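Local coordinates for kcn28 (Kitasatospora, PDB 6J31), which adopts the two-domain GT-B fold, with two parallel-sheet halves facing across a cleft, and is related to the erythromycin biosynthesis protein CIII-like family, at residues P13-G16 and H17-P20; G303-G306 and G307-G311. All coordinates share one frame; numbering follows the deposited sequence.

Contact 1. Residues P13-G16 and H17-P20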
# COMPACT_ATOMS: atom_id res chain seq x y z
N PRO A 13 9.29 -7.55 3.98
CA PRO A 13 8.77 -7.19 5.30
C PRO A 13 8.27 -5.75 5.42
O PRO A 13 7.64 -5.43 6.43
CB PRO A 13 9.97 -7.43 6.22
CG PRO A 13 11.15 -7.21 5.34
CD PRO A 13 10.75 -7.77 4.01
N SER A 14 8.52 -4.89 4.43
CA SER A 14 8.02 -3.51 4.49
C SER A 14 6.50 -3.50 4.65
O SER A 14 5.80 -4.34 4.09
CB SER A 14 8.43 -2.75 3.23
OG SER A 14 9.84 -2.80 3.04
N ARG A 15 6.00 -2.53 5.42
CA ARG A 15 4.64 -2.64 5.93
C ARG A 15 3.58 -2.51 4.85
O ARG A 15 2.52 -3.14 4.94
CB ARG A 15 4.39 -1.62 7.04
CG ARG A 15 3.18 -1.98 7.89
CD ARG A 15 3.22 -3.48 8.19
NE ARG A 15 1.91 -4.11 8.30
CZ ARG A 15 1.23 -4.65 7.30
NH1 ARG A 15 1.73 -4.64 6.07
NH2 ARG A 15 0.05 -5.21 7.52
N GLY A 16 3.83 -1.71 3.81
CA GLY A 16 2.79 -1.60 2.81
C GLY A 16 2.65 -2.78 1.88
O GLY A 16 1.82 -2.74 0.96
N HIS A 17 3.43 -3.85 2.09
CA HIS A 17 3.52 -4.95 1.14
C HIS A 17 3.06 -6.27 1.72
O HIS A 17 3.25 -7.32 1.09
CB HIS A 17 4.95 -5.06 0.63
CG HIS A 17 5.46 -3.80 0.02
ND1 HIS A 17 5.52 -3.60 -1.34
CD2 HIS A 17 5.88 -2.64 0.59
CE1 HIS A 17 5.98 -2.38 -1.58
NE2 HIS A 17 6.21 -1.79 -0.43
N LEU A 18 2.46 -6.25 2.91
CA LEU A 18 1.98 -7.45 3.57
C LEU A 18 0.46 -7.51 3.63
O LEU A 18 -0.14 -8.46 3.12
CB LEU A 18 2.57 -7.51 4.98
CG LEU A 18 2.90 -8.86 5.58
CD1 LEU A 18 3.86 -9.64 4.69
CD2 LEU A 18 3.50 -8.60 6.94
N HIS A 19 -0.18 -6.49 4.21
CA HIS A 19 -1.63 -6.54 4.40
C HIS A 19 -2.44 -6.64 3.11
O HIS A 19 -3.49 -7.30 3.13
CB HIS A 19 -2.09 -5.32 5.22
CG HIS A 19 -3.52 -5.41 5.67
ND1 HIS A 19 -3.90 -6.10 6.81
CD2 HIS A 19 -4.66 -4.92 5.13
CE1 HIS A 19 -5.20 -6.01 6.95
NE2 HIS A 19 -5.69 -5.31 5.95
N PRO A 20 -2.06 -5.99 2.00
CA PRO A 20 -2.95 -6.04 0.82
C PRO A 20 -3.30 -7.44 0.34
O PRO A 20 -4.42 -7.63 -0.16
CB PRO A 20 -2.14 -5.27 -0.24
CG PRO A 20 -1.36 -4.29 0.56
CD PRO A 20 -0.96 -5.02 1.80
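S14 and H17 close a single 3-10 turn: the N-H of H17 bonds to the carbonyl O of S14 (N to O 3.1 Å, 153° at the hydrogen), reaching it from above the carbonyl plane. R15 and G16 form the bend between them. The imidazole of H17 turns back beside the start of the turn, CG lying anti to its own carbonyl carbon (chi1 -56°), which brings H17 CD2 3.7 Å from S14 CB and leaves the O of G16 over one ring face. Its ND1 is held by OD1 of D107, which probably helps fix the ring's rotation where it touches the bound BG9. The bent R15 chain carries its guanidinium forward along the turn. R15 NH1 comes 3.2 Å from L18 CB and R15 NH2 3.1 Å from H19 CB; H19 N lies at the group's edge, in plane, a meeting of two donors and not a hydrogen bond. L18 CD2 covers one face. CG of P20 packs 3.6 Å from the O of G16. This is the loop after the first strand of the Rossmann-like N-terminal half of the GT-B fold, between strand 6-10 and helix 22-30, where L18 presses on Y37 and N39 of the adjoining strand 34-39 and P13 also meets N39.

Contact 2. Residues G303-G306 and G307-G311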
# COMPACT_ATOMS: atom_id res chain seq x y z
N GLY A 303 -2.59 9.93 3.10
CA GLY A 303 -2.89 9.56 1.74
C GLY A 303 -2.22 8.29 1.25
O GLY A 303 -2.13 8.09 0.03
N GLY A 304 -1.75 7.44 2.15
CA GLY A 304 -1.30 6.12 1.73
C GLY A 304 -2.46 5.30 1.19
O GLY A 304 -3.62 5.53 1.52
N MET A 305 -2.13 4.35 0.31
CA MET A 305 -3.16 3.58 -0.38
C MET A 305 -4.01 2.79 0.61
O MET A 305 -5.21 2.60 0.38
CB MET A 305 -2.52 2.65 -1.41
CG MET A 305 -3.51 1.96 -2.33
SD MET A 305 -4.61 3.09 -3.21
CE MET A 305 -3.49 3.79 -4.42
N GLY A 306 -3.41 2.31 1.70
CA GLY A 306 -4.17 1.56 2.68
C GLY A 306 -5.21 2.41 3.38
O GLY A 306 -6.37 2.01 3.50
N GLY A 307 -4.82 3.60 3.83
CA GLY A 307 -5.77 4.48 4.49
C GLY A 307 -6.86 4.96 3.56
O GLY A 307 -8.03 5.03 3.94
N ILE A 308 -6.50 5.31 2.32
CA ILE A 308 -7.47 5.85 1.38
C ILE A 308 -8.53 4.80 1.04
O ILE A 308 -9.73 5.10 1.01
CB ILE A 308 -6.77 6.36 0.11
CG1 ILE A 308 -6.22 7.76 0.36
CG2 ILE A 308 -7.72 6.34 -1.08
CD1 ILE A 308 -5.38 8.28 -0.76
N GLN A 309 -8.10 3.56 0.80
CA GLN A 309 -9.06 2.50 0.52
C GLN A 309 -9.91 2.18 1.74
O GLN A 309 -11.07 1.78 1.60
CB GLN A 309 -8.33 1.26 0.02
CG GLN A 309 -7.67 1.47 -1.33
CD GLN A 309 -7.27 0.17 -1.99
OE1 GLN A 309 -6.13 -0.01 -2.42
NE2 GLN A 309 -8.22 -0.75 -2.09
N GLU A 310 -9.35 2.34 2.95
CA GLU A 310 -10.16 2.16 4.15
C GLU A 310 -11.17 3.29 4.30
O GLU A 310 -12.30 3.06 4.75
CB GLU A 310 -9.26 2.07 5.38
CG GLU A 310 -8.79 0.66 5.68
CD GLU A 310 -7.74 0.61 6.76
OE1 GLU A 310 -7.21 1.69 7.12
OE2 GLU A 310 -7.45 -0.49 7.26
N GLY A 311 -10.79 4.52 3.94
CA GLY A 311 -11.75 5.61 3.95
C GLY A 311 -12.88 5.40 2.97
O GLY A 311 -14.05 5.61 3.29
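M305 and Q309 lie one helical turn apart, joined by the backbone bond from Q309 N to M305 O, with their side chains in contact. CG of M305 stands anti to the backbone N (chi1 -171°), and bends at chi2 and chi3 fold the thioether over so that M305 SD lies 3.9 Å from Q309 CG. Q309 CG, anti to its own carbonyl carbon, sits 3.2 Å from M305 O; beyond it the chain is extended, and the two side chains pass at a slant. Outside the helix, M305 packs on T130 and W131, and Q309 on V189 and P210, all in loops; T130, W131 and V189 belong to the N-terminal half of the molecule. I308 points its longer branch back at the start of the helix: CG1 is beside the backbone N (chi1 -82°) and the extended chi2 sets I308 CD1 3.4 Å from G303 O. That oxygen accepts a hydrogen bond from ND2 of N330, a residue that touches both M305 and I308. E310 CB lies 3.4 Å from G306 O, the oxygen that already takes the E310 N-H, while the E310 side chain touches L290 and L293 of helix 289-294. G304 is the N-cap, and G304 O receives I308 N at 3.0 Å, nearly head-on. G303, with a positive phi of 96°, adopts a conformation in which a CB would jam against the preceding carbonyl. The glycine-rich start of helix 305-314, between strands 298-301 and 318-320, belongs to a beta-alpha-beta unit of the Rossmann-like C-terminal half of the GT-B fold.

How the contacts relate
The two contacts come from different halves of the molecule, contact 1 beside the N-terminal sheet and contact 2 within a beta-alpha-beta unit of the C-terminal one. Their centres are about 13 Å apart and their nearest atoms about 5 Å, without touching. Both are partly buried, a loop turn in contact 1 and a helix start in contact 2, and they share no element. In contact 1 H17 and L18 are buried while R15, G16 and H19 are exposed; in contact 2 G303, M305 and I308 are buried and G306 is exposed. Contact 1 has a lone turn bond flanked by guanidinium and imidazole groups, contact 2 successive helix bonds with largely aliphatic and thioether packing. Contact 1 supplies a residue of the BG9 pocket, contact 2 none.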